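Local coordinates for protein cytokinin riboside 5'-monophosphate phosphoribohydrolase (Corynebacterium glutamicum, PDB 5WQ3) that is a LOG-type protein of the SLOG clan, with a Rossmann-like fold built around a parallel beta sheet, at residues Lys69-Gly75 with Ser163-Leu169; Ile196-Thr201 with Met229-Leu235. All coordinates share one frame; numbering follows the deposited sequence.

Interaction 1 of 2, residues Lys69-Gly75 with Ser163-Leu169; sequences KAVTVFG and SQAFVCL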
loop_
_atom_site.group_PDB
_atom_site.type_symbol
_atom_site.label_atom_id
_atom_site.label_comp_id
_atom_site.label_asym_id
_atom_site.label_seq_id
_atom_site.Cartn_x
_atom_site.Cartn_y
_atom_site.Cartn_z
ATOM N N LYS C 69 12.366 49.855 -53.631
ATOM C CA LYS C 69 13.759 49.422 -53.645
ATOM C C LYS C 69 14.177 48.850 -52.262
ATOM O O LYS C 69 13.703 49.300 -51.216
ATOM C CB LYS C 69 14.653 50.551 -54.147
ATOM C CG LYS C 69 14.874 51.625 -53.101
ATOM C CD LYS C 69 15.901 52.601 -53.701
ATOM C CE LYS C 69 15.903 53.892 -52.942
ATOM N NZ LYS C 69 16.716 54.822 -53.741
ATOM N N ALA C 70 15.039 47.831 -52.268
ATOM C CA ALA C 70 15.280 46.992 -51.110
ATOM C C ALA C 70 16.648 46.366 -51.117
ATOM O O ALA C 70 17.194 46.106 -52.198
ATOM C CB ALA C 70 14.198 45.913 -51.006
ATOM N N VAL C 71 17.182 46.169 -49.892
ATOM C CA VAL C 71 18.366 45.425 -49.629
ATOM C C VAL C 71 18.019 44.232 -48.740
ATOM O O VAL C 71 17.332 44.399 -47.754
ATOM C CB VAL C 71 19.384 46.315 -48.899
ATOM C CG1 VAL C 71 20.664 45.532 -48.626
ATOM C CG2 VAL C 71 19.664 47.518 -49.777
ATOM N N THR C 72 18.574 43.077 -49.066
ATOM C CA THR C 72 18.506 41.906 -48.223
ATOM C C THR C 72 19.733 41.843 -47.332
ATOM O O THR C 72 20.828 41.975 -47.781
ATOM C CB THR C 72 18.396 40.569 -49.006
ATOM O OG1 THR C 72 17.275 40.563 -49.850
ATOM C CG2 THR C 72 18.252 39.412 -48.064
ATOM N N VAL C 73 19.500 41.632 -46.060
ATOM C CA VAL C 73 20.644 41.449 -45.073
ATOM C C VAL C 73 20.528 40.022 -44.460
ATOM O O VAL C 73 19.459 39.604 -44.048
ATOM C CB VAL C 73 20.592 42.493 -43.925
ATOM C CG1 VAL C 73 21.848 42.419 -43.034
ATOM C CG2 VAL C 73 20.449 43.875 -44.520
ATOM N N PHE C 74 21.650 39.322 -44.399
ATOM C CA PHE C 74 21.761 37.961 -43.917
ATOM C C PHE C 74 22.804 38.044 -42.793
ATOM O O PHE C 74 23.629 38.967 -42.787
ATOM C CB PHE C 74 22.327 37.003 -44.988
ATOM C CG PHE C 74 21.414 36.785 -46.115
ATOM C CD1 PHE C 74 20.228 36.144 -45.908
ATOM C CD2 PHE C 74 21.670 37.371 -47.367
ATOM C CE1 PHE C 74 19.322 35.984 -46.930
ATOM C CE2 PHE C 74 20.755 37.263 -48.401
ATOM C CZ PHE C 74 19.584 36.540 -48.183
ATOM N N GLY C 75 22.718 37.097 -41.875
ATOM C CA GLY C 75 23.734 36.891 -40.839
ATOM C C GLY C 75 23.202 35.894 -39.834
ATOM O O GLY C 75 22.003 35.547 -39.886
ATOM N N SER C 163 14.824 42.289 -54.068
ATOM C CA SER C 163 15.822 43.200 -53.539
ATOM C C SER C 163 16.907 43.415 -54.618
ATOM O O SER C 163 16.937 42.712 -55.600
ATOM C CB SER C 163 16.379 42.670 -52.237
ATOM O OG SER C 163 17.348 41.695 -52.495
ATOM N N GLN C 164 17.746 44.420 -54.475
ATOM C CA GLN C 164 18.763 44.760 -55.499
ATOM C C GLN C 164 20.185 44.842 -54.886
ATOM O O GLN C 164 21.094 45.333 -55.506
ATOM C CB GLN C 164 18.410 46.108 -56.131
ATOM C CG GLN C 164 17.024 46.119 -56.819
ATOM C CD GLN C 164 15.842 46.323 -55.888
ATOM O OE1 GLN C 164 15.824 47.226 -55.053
ATOM N NE2 GLN C 164 14.778 45.536 -56.109
ATOM N N ALA C 165 20.363 44.324 -53.697
ATOM C CA ALA C 165 21.693 44.312 -53.076
ATOM C C ALA C 165 21.604 43.320 -51.947
ATOM O O ALA C 165 20.528 43.091 -51.419
ATOM C CB ALA C 165 22.057 45.703 -52.526
ATOM N N PHE C 166 22.735 42.673 -51.629
ATOM C CA PHE C 166 22.868 41.759 -50.515
ATOM C C PHE C 166 24.013 42.298 -49.620
ATOM O O PHE C 166 25.108 42.582 -50.107
ATOM C CB PHE C 166 23.322 40.352 -50.946
ATOM C CG PHE C 166 22.211 39.363 -51.312
ATOM C CD1 PHE C 166 20.909 39.754 -51.480
ATOM C CD2 PHE C 166 22.544 38.018 -51.580
ATOM C CE1 PHE C 166 19.938 38.830 -51.864
ATOM C CE2 PHE C 166 21.588 37.092 -51.968
ATOM C CZ PHE C 166 20.258 37.509 -52.117
ATOM N N VAL C 167 23.734 42.374 -48.335
ATOM C CA VAL C 167 24.729 42.620 -47.297
ATOM C C VAL C 167 24.785 41.448 -46.331
ATOM O O VAL C 167 23.805 41.030 -45.784
ATOM C CB VAL C 167 24.378 43.858 -46.479
ATOM C CG1 VAL C 167 25.429 44.095 -45.379
ATOM C CG2 VAL C 167 24.290 45.041 -47.390
ATOM N N CYS C 168 25.975 40.905 -46.119
ATOM C CA CYS C 168 26.116 39.748 -45.230
ATOM C C CYS C 168 26.876 40.146 -44.002
ATOM O O CYS C 168 28.082 40.389 -44.079
ATOM C CB CYS C 168 26.876 38.645 -45.954
ATOM S SG CYS C 168 26.020 37.962 -47.408
ATOM N N LEU C 169 26.156 40.260 -42.889
ATOM C CA LEU C 169 26.766 40.244 -41.574
ATOM C C LEU C 169 27.399 38.867 -41.334
ATOM O O LEU C 169 27.185 37.876 -42.105
ATOM C CB LEU C 169 25.777 40.633 -40.486
ATOM C CG LEU C 169 25.071 42.013 -40.542
ATOM C CD1 LEU C 169 23.803 42.125 -39.738
ATOM C CD2 LEU C 169 26.019 43.094 -40.040
#
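F74 drives its ring edge into the face of F166: the planes stand 80° apart, and F74 CE2 sits over the middle of the F166 ring, 3.7 Å from F166 CE2. This holds for the F166 conformer described here, one of two modelled. The T-shaped pair is possible because F74 and F166 project from the same face of the sheet, as T72 does. There the F166 ring also lies alongside T72, whose CB is 3.6 Å from F166 CD1. T72 keeps OG1 beside its own backbone N (chi1 -57°), from where the hydroxyl donates to S163 OG at 2.9 Å; S163 OG is bonded to the carbonyl of F159 as well, so this buried oxygen has two polar partners. On the other face V71 CG1 meets V167 CG2 (3.9 Å), and V73 CG1 meets L169 CD1. The backbones run parallel, as adjacent inner strands of a Rossmann-like sheet do, with V167 N donating to T72 O. At the K69 end, Q164 bends at chi2 (81°) and its OE1 accepts from A70 N at 3.0 Å, continuing the backbone ladder. Helix 173-188 covers the aromatic face and helix 84-98 the valines, while strands 102-105 and 196-199 flank the pair within the sheet.

Interaction 2 of 2, residues Ile196-Thr201 with Met229-Leu235; sequences IVLIGT and MLVTDDL. With PGE (triethylene glycol), chain M.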
loop_
_atom_site.group_PDB
_atom_site.type_symbol
_atom_site.label_atom_id
_atom_site.label_comp_id
_atom_site.label_asym_id
_atom_site.label_seq_id
_atom_site.Cartn_x
_atom_site.Cartn_y
_atom_site.Cartn_z
ATOM N N ILE C 196 27.271 43.698 -53.393
ATOM C CA ILE C 196 27.366 42.650 -52.448
ATOM C C ILE C 196 28.356 43.166 -51.448
ATOM O O ILE C 196 29.488 43.543 -51.833
ATOM C CB ILE C 196 27.899 41.343 -53.070
ATOM C CG1 ILE C 196 26.946 40.811 -54.169
ATOM C CG2 ILE C 196 28.125 40.322 -51.942
ATOM C CD1 ILE C 196 27.554 39.699 -54.976
ATOM N N VAL C 197 27.936 43.214 -50.200
ATOM C CA VAL C 197 28.819 43.765 -49.160
ATOM C C VAL C 197 28.972 42.800 -48.017
ATOM O O VAL C 197 27.963 42.176 -47.598
ATOM C CB VAL C 197 28.263 45.064 -48.561
ATOM C CG1 VAL C 197 29.281 45.650 -47.568
ATOM C CG2 VAL C 197 27.953 46.048 -49.658
ATOM N N LEU C 198 30.231 42.625 -47.537
ATOM C CA LEU C 198 30.463 41.801 -46.344
ATOM C C LEU C 198 30.882 42.738 -45.205
ATOM O O LEU C 198 31.780 43.535 -45.392
ATOM C CB LEU C 198 31.534 40.658 -46.575
ATOM C CG LEU C 198 31.480 39.809 -47.905
ATOM C CD1 LEU C 198 32.575 38.787 -47.970
ATOM C CD2 LEU C 198 30.162 39.080 -48.114
ATOM N N ILE C 199 30.268 42.603 -44.044
ATOM C CA ILE C 199 30.572 43.397 -42.869
ATOM C C ILE C 199 31.342 42.596 -41.845
ATOM O O ILE C 199 30.872 41.610 -41.401
ATOM C CB ILE C 199 29.302 43.882 -42.186
ATOM C CG1 ILE C 199 28.388 44.596 -43.167
ATOM C CG2 ILE C 199 29.625 44.694 -40.956
ATOM C CD1 ILE C 199 28.794 45.959 -43.595
ATOM N N GLY C 200 32.507 43.085 -41.445
ATOM C CA GLY C 200 33.333 42.404 -40.497
ATOM C C GLY C 200 34.590 41.978 -41.211
ATOM O O GLY C 200 34.650 40.940 -41.836
ATOM N N THR C 201 35.611 42.809 -41.123
ATOM C CA THR C 201 36.776 42.605 -41.945
ATOM C C THR C 201 37.551 41.433 -41.394
ATOM O O THR C 201 38.096 40.667 -42.115
ATOM C CB THR C 201 37.712 43.816 -41.973
ATOM O OG1 THR C 201 37.881 44.312 -40.648
ATOM C CG2 THR C 201 37.216 44.867 -42.891
ATOM N N MET C 229 32.977 42.716 -54.577
ATOM C CA MET C 229 32.382 42.799 -53.253
ATOM C C MET C 229 33.119 43.836 -52.430
ATOM O O MET C 229 34.320 43.873 -52.412
ATOM C CB MET C 229 32.562 41.521 -52.456
ATOM C CG MET C 229 31.896 40.319 -53.002
ATOM S SD MET C 229 31.872 39.038 -51.733
ATOM C CE MET C 229 33.379 38.195 -52.208
ATOM N N LEU C 230 32.421 44.550 -51.602
ATOM C CA LEU C 230 33.077 45.364 -50.612
ATOM C C LEU C 230 33.108 44.588 -49.327
ATOM O O LEU C 230 32.110 43.989 -48.942
ATOM C CB LEU C 230 32.291 46.633 -50.393
ATOM C CG LEU C 230 32.710 47.484 -49.232
ATOM C CD1 LEU C 230 34.156 47.974 -49.353
ATOM C CD2 LEU C 230 31.726 48.620 -49.117
ATOM N N VAL C 231 34.264 44.572 -48.673
ATOM C CA VAL C 231 34.400 44.090 -47.303
ATOM C C VAL C 231 34.792 45.246 -46.363
ATOM O O VAL C 231 35.836 45.827 -46.578
ATOM C CB VAL C 231 35.515 42.982 -47.194
ATOM C CG1 VAL C 231 35.534 42.374 -45.812
ATOM C CG2 VAL C 231 35.381 41.894 -48.256
ATOM N N THR C 232 34.012 45.563 -45.337
ATOM C CA THR C 232 34.290 46.736 -44.539
ATOM C C THR C 232 33.683 46.606 -43.180
ATOM O O THR C 232 32.793 45.784 -42.968
ATOM C CB THR C 232 33.730 48.010 -45.212
ATOM O OG1 THR C 232 34.065 49.137 -44.408
ATOM C CG2 THR C 232 32.117 47.908 -45.337
ATOM N N ASP C 233 34.155 47.424 -42.240
ATOM C CA ASP C 233 33.495 47.599 -40.944
ATOM C C ASP C 233 32.707 48.885 -40.842
ATOM O O ASP C 233 32.100 49.166 -39.793
ATOM C CB ASP C 233 34.542 47.589 -39.842
ATOM C CG ASP C 233 35.172 46.232 -39.690
ATOM O OD1 ASP C 233 34.425 45.192 -39.799
ATOM O OD2 ASP C 233 36.398 46.166 -39.490
ATOM N N ASP C 234 32.777 49.723 -41.886
ATOM C CA ASP C 234 32.174 51.059 -41.816
ATOM C C ASP C 234 30.809 50.944 -42.488
ATOM O O ASP C 234 30.738 50.755 -43.670
ATOM C CB ASP C 234 33.043 52.038 -42.561
ATOM C CG ASP C 234 32.561 53.471 -42.446
ATOM O OD1 ASP C 234 31.370 53.736 -42.594
ATOM O OD2 ASP C 234 33.403 54.366 -42.237
ATOM N N LEU C 235 29.761 51.052 -41.711
ATOM C CA LEU C 235 28.402 50.904 -42.214
ATOM C C LEU C 235 27.989 52.043 -43.133
ATOM O O LEU C 235 27.201 51.830 -44.052
ATOM C CB LEU C 235 27.453 50.819 -41.059
ATOM C CG LEU C 235 27.741 49.705 -40.065
ATOM C CD1 LEU C 235 26.817 49.805 -38.866
ATOM C CD2 LEU C 235 27.652 48.316 -40.692
HETATM O O4 PGE M . 38.193 47.122 -45.530
HETATM C C6 PGE M . 37.478 48.253 -46.015
HETATM C C5 PGE M . 37.942 48.499 -47.442
HETATM O O3 PGE M . 37.368 49.714 -47.916
HETATM O O HOH W 1 36.342 43.464 -38.040
#
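L198 packs against M229 and V231 where two neighbouring parallel strands form the 230-232 edge of a Rossmann-like sheet. The M229 sulfur lies by the branched end of L198, SD being 3.8 Å from L198 CD1; CG beside the backbone N (chi1 -64°) and a nearly extended chi2 bring the sulfur there. M229 CG meanwhile touches I196 CG2, and V231 CG2, two residues farther on, comes within 4.2 Å of L198 CD1. On the other face V197 and L230 point the same way side by side, with V197 CG1 4.1 Å from L230 CD2, and farther along the I199 and L235 side chains cross at about a right angle, CD1 of I199 touching CD2 of L235. Helices 173-188 and 201-216 pack on the L198 face, helix 235-246 on that of V197.

Between these layers the backbones are joined by a ladder in which L198 N donates to L230 O at 2.7 Å and T232 N to L198 O. Its last rung, G200 N to T232 O, is less regular, the donor standing well out of the carbonyl plane.

Beyond it the strands end in polar turns. T232 OG1 accepts from D234 N in an ST turn and is also bonded to Q237, and a triethylene glycol, probably from the crystallisation liquor, makes a weak bond to V231 O. D233 grips the start of helix 201-216 with both carboxylate oxygens, each met on its syn side but some 30° out of the carboxylate plane: OD1 accepts from T201 N at 3.0 Å, and T201 OG1 donates to D233 OD2, 2.6 Å away.

Interaction 1 and interaction 2 are adjoining parts of one parallel sheet, their centres about 12 Å apart. Strands 166-168 and 196-199 are the neighbours that join them, so the order runs 70-74, 166-168, 196-199, 230-232. Probable backbone hydrogen bonds tie the two, C168 N to V197 O at 2.8 Å and V197 N to F166 O at 2.9 Å, and V167 CG1 packs on I199 CG1 at 3.7 Å. The two differ in burial: the centre of interaction 1 is about 4 Å from that of the chain and its residues are mostly buried; the centre of interaction 2 is about 14 Å out, and this contact, partly buried, is the one that meets triethylene glycol.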